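Sialyltransferase 0160 (Photobacterium damselae, PDB 4R84) probably transfers sialic acid from its CMP-activated donor to a glycan acceptor, as a glycosyltransferase of the GT-B structural group with Rossmann-type domains. Local coordinates at residues L402-N414 and I417-I431. Numbering follows the deposited sequence.
Sequences LFFKGHPAGGVIN and ILGSFPDMINIPAKI. With CSF (cytidine-5'-monophosphate-3-fluoro-N-acetyl-neuraminic acid), chain E.
Strands 402-405 and 425-427 run parallel, their axes 4.7 Å apart at closest and inclined by 29°, and backbone bonds from I425 N to L402 O, F404 N to I425 O and I427 N to F404 O stitch F403 to I425 and F404 to N426. They illustrate how a beta-alpha-beta crossover packs its helix against the strands it joins: the connecting helix 412-419 lies over the face that carries F404. With its CG anti to the backbone N (chi1 177°), the F404 ring reaches under this helix, where I417 CG2 sits over one face, 4.0 Å from the ring centroid, in a CH-pi contact. Against the opposite face lies G406 N, and N414 CB meets the edge. M424 comes in obliquely, its CE 3.6 Å from F404 CB, and its sulfur makes a Met-aromatic contact. On the other side of the sheet F403 and I425 lie side by side. Where the two strands give out, water 2 accepts from G406 N and donates to N426 OD1 and I427 O, bridging the diverging backbones. K405, bent at chi2 and chi4, turns NZ onto three oxygens: A429 O at 2.9 Å, approached from above the carbonyl plane, G406 O, and O2 of the cytosine, with a weak further bond to I431 O. K405 O meanwhile accepts from cytosine N4, so one residue meets the base at both O2 and N4, consistent with recognition of cytosine, while H407 NE2 donates to the sialyl carboxylate at OAA. G410 N closes the type I turn H407-G410 on H407 O, and N414 ND2, reaching that oxygen from the opposite face of its plane, ties the turn to the start of helix 412-419. Strand 358-362 flanks 401-405 on its other side, placing 425-427 at the margin of the four-stranded parallel sheet; helix 373-388 packs on I413 and F421, and helix 344-353 covers F403 and I425.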
# COMPACT_ATOMS: atom_id res chain seq x y z
N LEU A 402 14.66 6.51 -26.58
CA LEU A 402 14.56 7.46 -25.47
C LEU A 402 13.12 7.74 -25.05
O LEU A 402 12.24 8.00 -25.88
CB LEU A 402 15.25 8.80 -25.79
CG LEU A 402 16.79 8.90 -25.83
CD1 LEU A 402 17.49 7.77 -26.56
CD2 LEU A 402 17.19 10.26 -26.40
N PHE A 403 12.92 7.65 -23.75
CA PHE A 403 11.67 7.98 -23.08
C PHE A 403 11.98 8.95 -21.95
O PHE A 403 13.05 8.89 -21.33
CB PHE A 403 10.99 6.73 -22.52
CG PHE A 403 10.46 5.80 -23.58
CD1 PHE A 403 11.31 4.95 -24.28
CD2 PHE A 403 9.10 5.76 -23.85
CE1 PHE A 403 10.81 4.09 -25.25
CE2 PHE A 403 8.60 4.91 -24.82
CZ PHE A 403 9.45 4.08 -25.52
N PHE A 404 11.04 9.85 -21.68
CA PHE A 404 11.23 10.86 -20.65
C PHE A 404 10.16 10.74 -19.59
O PHE A 404 8.97 10.78 -19.91
CB PHE A 404 11.19 12.26 -21.28
CG PHE A 404 11.31 13.39 -20.28
CD1 PHE A 404 12.38 13.45 -19.41
CD2 PHE A 404 10.38 14.42 -20.27
CE1 PHE A 404 12.50 14.50 -18.50
CE2 PHE A 404 10.49 15.48 -19.37
CZ PHE A 404 11.56 15.52 -18.48
N LYS A 405 10.56 10.58 -18.34
CA LYS A 405 9.59 10.69 -17.24
C LYS A 405 9.94 11.92 -16.43
O LYS A 405 10.85 11.91 -15.60
CB LYS A 405 9.56 9.43 -16.37
CG LYS A 405 8.60 9.54 -15.16
CD LYS A 405 7.27 10.11 -15.63
CE LYS A 405 6.26 10.19 -14.50
NZ LYS A 405 6.50 11.20 -13.42
N GLY A 406 9.25 13.02 -16.74
CA GLY A 406 9.51 14.26 -16.05
C GLY A 406 9.01 14.25 -14.63
O GLY A 406 8.11 13.46 -14.26
N HIS A 407 9.58 15.13 -13.81
CA HIS A 407 9.08 15.35 -12.45
C HIS A 407 7.69 15.97 -12.55
O HIS A 407 7.44 16.81 -13.41
CB HIS A 407 10.04 16.26 -11.67
CG HIS A 407 9.78 16.32 -10.20
ND1 HIS A 407 8.70 16.99 -9.65
CD2 HIS A 407 10.49 15.83 -9.15
CE1 HIS A 407 8.75 16.89 -8.34
NE2 HIS A 407 9.82 16.20 -8.00
N PRO A 408 6.77 15.54 -11.69
CA PRO A 408 5.41 16.09 -11.76
C PRO A 408 5.36 17.61 -11.61
O PRO A 408 4.43 18.24 -12.11
CB PRO A 408 4.68 15.40 -10.60
CG PRO A 408 5.78 14.83 -9.71
CD PRO A 408 6.91 14.50 -10.65
N ALA A 409 6.33 18.19 -10.91
CA ALA A 409 6.33 19.63 -10.66
C ALA A 409 7.27 20.38 -11.60
O ALA A 409 7.62 21.54 -11.37
CB ALA A 409 6.70 19.91 -9.20
N GLY A 410 7.68 19.70 -12.67
CA GLY A 410 8.71 20.24 -13.55
C GLY A 410 8.30 21.46 -14.36
O GLY A 410 9.14 22.29 -14.68
N GLY A 411 7.02 21.56 -14.69
CA GLY A 411 6.55 22.68 -15.49
C GLY A 411 7.28 22.82 -16.82
O GLY A 411 7.42 21.85 -17.57
N VAL A 412 7.75 24.03 -17.10
CA VAL A 412 8.41 24.33 -18.37
C VAL A 412 9.73 23.56 -18.52
O VAL A 412 10.19 23.31 -19.64
CB VAL A 412 8.64 25.86 -18.50
CG1 VAL A 412 9.43 26.20 -19.74
CG2 VAL A 412 7.29 26.56 -18.56
N ILE A 413 10.34 23.18 -17.40
CA ILE A 413 11.56 22.37 -17.47
C ILE A 413 11.29 21.10 -18.28
O ILE A 413 12.09 20.70 -19.12
CB ILE A 413 12.04 22.00 -16.06
CG1 ILE A 413 12.48 23.25 -15.30
CG2 ILE A 413 13.16 20.98 -16.13
CD1 ILE A 413 13.02 22.96 -13.92
N ASN A 414 10.15 20.48 -18.04
CA ASN A 414 9.79 19.28 -18.78
C ASN A 414 9.63 19.57 -20.26
O ASN A 414 10.08 18.79 -21.11
CB ASN A 414 8.51 18.65 -18.22
CG ASN A 414 8.71 18.09 -16.82
OD1 ASN A 414 9.84 18.00 -16.32
ND2 ASN A 414 7.61 17.71 -16.18
N ILE A 417 13.20 20.08 -21.86
CA ILE A 417 13.90 18.81 -22.01
C ILE A 417 13.30 17.95 -23.12
O ILE A 417 14.03 17.44 -23.99
CB ILE A 417 13.89 18.00 -20.69
CG1 ILE A 417 14.67 18.75 -19.60
CG2 ILE A 417 14.46 16.59 -20.88
CD1 ILE A 417 14.47 18.19 -18.20
N LEU A 418 11.98 17.80 -23.12
CA LEU A 418 11.34 16.98 -24.14
C LEU A 418 11.61 17.54 -25.53
O LEU A 418 11.88 16.80 -26.48
CB LEU A 418 9.83 16.87 -23.88
CG LEU A 418 9.05 15.84 -24.72
CD1 LEU A 418 9.61 14.44 -24.45
CD2 LEU A 418 7.56 15.92 -24.41
N GLY A 419 11.53 18.86 -25.64
CA GLY A 419 11.71 19.53 -26.92
C GLY A 419 13.13 19.45 -27.44
O GLY A 419 13.39 19.75 -28.61
N SER A 420 14.07 19.04 -26.59
CA SER A 420 15.48 18.99 -26.99
C SER A 420 15.85 17.68 -27.65
O SER A 420 16.95 17.53 -28.19
CB SER A 420 16.39 19.22 -25.78
OG SER A 420 16.13 20.48 -25.19
N PHE A 421 14.92 16.74 -27.63
CA PHE A 421 15.12 15.42 -28.21
C PHE A 421 13.87 15.03 -28.98
O PHE A 421 12.92 14.51 -28.41
CB PHE A 421 15.44 14.38 -27.12
CG PHE A 421 16.67 14.72 -26.33
CD1 PHE A 421 16.60 15.53 -25.21
CD2 PHE A 421 17.91 14.26 -26.74
CE1 PHE A 421 17.73 15.88 -24.51
CE2 PHE A 421 19.05 14.60 -26.03
CZ PHE A 421 18.96 15.41 -24.92
N PRO A 422 13.86 15.33 -30.29
CA PRO A 422 12.70 15.18 -31.17
C PRO A 422 12.08 13.78 -31.16
O PRO A 422 10.86 13.66 -31.30
CB PRO A 422 13.27 15.50 -32.55
CG PRO A 422 14.40 16.45 -32.26
CD PRO A 422 15.02 15.91 -31.00
N ASP A 423 12.88 12.73 -31.01
CA ASP A 423 12.30 11.38 -31.06
C ASP A 423 12.09 10.77 -29.68
O ASP A 423 11.80 9.58 -29.56
CB ASP A 423 13.22 10.47 -31.87
CG ASP A 423 13.21 10.78 -33.36
OD1 ASP A 423 12.19 11.30 -33.87
OD2 ASP A 423 14.24 10.52 -34.00
N MET A 424 12.17 11.60 -28.65
CA MET A 424 11.98 11.12 -27.28
C MET A 424 10.49 11.07 -26.98
O MET A 424 9.75 11.99 -27.32
CB MET A 424 12.73 12.00 -26.28
CG MET A 424 12.74 11.43 -24.84
SD MET A 424 13.89 12.30 -23.74
CE MET A 424 13.23 13.94 -23.74
N ILE A 425 10.04 9.96 -26.42
CA ILE A 425 8.62 9.79 -26.11
C ILE A 425 8.33 10.16 -24.66
O ILE A 425 9.04 9.74 -23.76
CB ILE A 425 8.17 8.35 -26.40
CG1 ILE A 425 8.21 8.10 -27.91
CG2 ILE A 425 6.73 8.14 -25.87
CD1 ILE A 425 8.13 6.64 -28.34
N ASN A 426 7.28 10.97 -24.46
CA ASN A 426 6.91 11.43 -23.12
C ASN A 426 6.05 10.44 -22.34
O ASN A 426 5.12 9.87 -22.89
CB ASN A 426 6.17 12.77 -23.23
CG ASN A 426 6.00 13.46 -21.89
OD1 ASN A 426 6.98 13.88 -21.28
ND2 ASN A 426 4.75 13.63 -21.45
N ILE A 427 6.39 10.23 -21.07
CA ILE A 427 5.50 9.53 -20.13
C ILE A 427 4.96 10.58 -19.18
O ILE A 427 5.72 11.23 -18.47
CB ILE A 427 6.24 8.40 -19.36
CG1 ILE A 427 6.91 7.45 -20.35
CG2 ILE A 427 5.28 7.66 -18.40
CD1 ILE A 427 7.82 6.43 -19.69
N PRO A 428 3.63 10.77 -19.18
CA PRO A 428 3.00 11.91 -18.48
C PRO A 428 3.56 12.12 -17.07
O PRO A 428 3.56 11.19 -16.26
CB PRO A 428 1.52 11.52 -18.43
CG PRO A 428 1.31 10.68 -19.65
CD PRO A 428 2.63 9.91 -19.84
N ALA A 429 4.05 13.32 -16.83
CA ALA A 429 4.74 13.63 -15.58
C ALA A 429 3.87 13.43 -14.36
O ALA A 429 4.39 13.18 -13.26
CB ALA A 429 5.28 15.07 -15.62
N LYS A 430 2.56 13.56 -14.52
CA LYS A 430 1.64 13.43 -13.38
C LYS A 430 1.65 12.02 -12.76
O LYS A 430 1.37 11.83 -11.57
CB LYS A 430 0.21 13.79 -13.82
CG LYS A 430 -0.81 13.75 -12.68
CD LYS A 430 -2.19 14.20 -13.15
CE LYS A 430 -3.17 14.27 -11.98
NZ LYS A 430 -4.47 14.91 -12.37
N ILE A 431 1.98 11.02 -13.57
CA ILE A 431 2.00 9.64 -13.09
C ILE A 431 3.16 9.44 -12.11
O ILE A 431 4.28 9.83 -12.40
CB ILE A 431 2.16 8.66 -14.26
CG1 ILE A 431 1.05 8.93 -15.29
CG2 ILE A 431 2.13 7.20 -13.76
CD1 ILE A 431 1.24 8.23 -16.60
C5A CSF E . 13.60 15.58 -1.78
C4A CSF E . 12.18 15.18 -1.40
C2A CSF E . 11.54 15.40 -3.84
O6A CSF E . 12.92 15.72 -4.09
C6A CSF E . 13.86 15.12 -3.21
C3A CSF E . 11.17 15.76 -2.39
O4A CSF E . 11.91 15.64 -0.07
N5A CSF E . 14.54 14.94 -0.88
C7A CSF E . 15.24 15.56 -3.64
C8A CSF E . 15.52 15.09 -5.06
C9A CSF E . 16.97 15.35 -5.43
O9A CSF E . 17.18 14.86 -6.75
O8A CSF E . 15.28 13.69 -5.12
O7A CSF E . 15.31 16.99 -3.62
C1A CSF E . 10.68 16.20 -4.80
OBA CSF E . 9.45 15.99 -4.82
OAA CSF E . 11.21 17.06 -5.54
O1A CSF E . 11.24 14.02 -4.02
O2A CSF E . 12.03 11.72 -4.56
N1 CSF E . 8.71 11.51 -9.47
C2 CSF E . 8.35 10.98 -10.72
N3 CSF E . 9.16 11.17 -11.79
C4 CSF E . 10.31 11.85 -11.64
C5 CSF E . 10.67 12.40 -10.40
C6 CSF E . 9.83 12.22 -9.31
C3' CSF E . 8.73 10.26 -6.50
C2' CSF E . 7.89 9.96 -7.72
C1' CSF E . 7.77 11.33 -8.35
O4' CSF E . 8.01 12.30 -7.34
C4' CSF E . 8.20 11.62 -6.09
PA CSF E . 11.67 13.03 -5.22
O5' CSF E . 10.33 12.69 -6.00
C5' CSF E . 9.16 12.41 -5.23
O3' CSF E . 8.57 9.26 -5.50
O2' CSF E . 6.57 9.56 -7.33
N4 CSF E . 11.12 12.04 -12.70
O2 CSF E . 7.27 10.34 -10.83
O3A CSF E . 12.60 13.68 -6.21
C10 CSF E . 15.49 15.60 -0.22
O10 CSF E . 15.58 16.82 -0.24
C11 CSF E . 16.45 14.75 0.56
F3A CSF E . 11.13 17.14 -2.28
O HOH W 1 11.74 6.98 -28.42
O HOH W 2 7.12 13.48 -18.43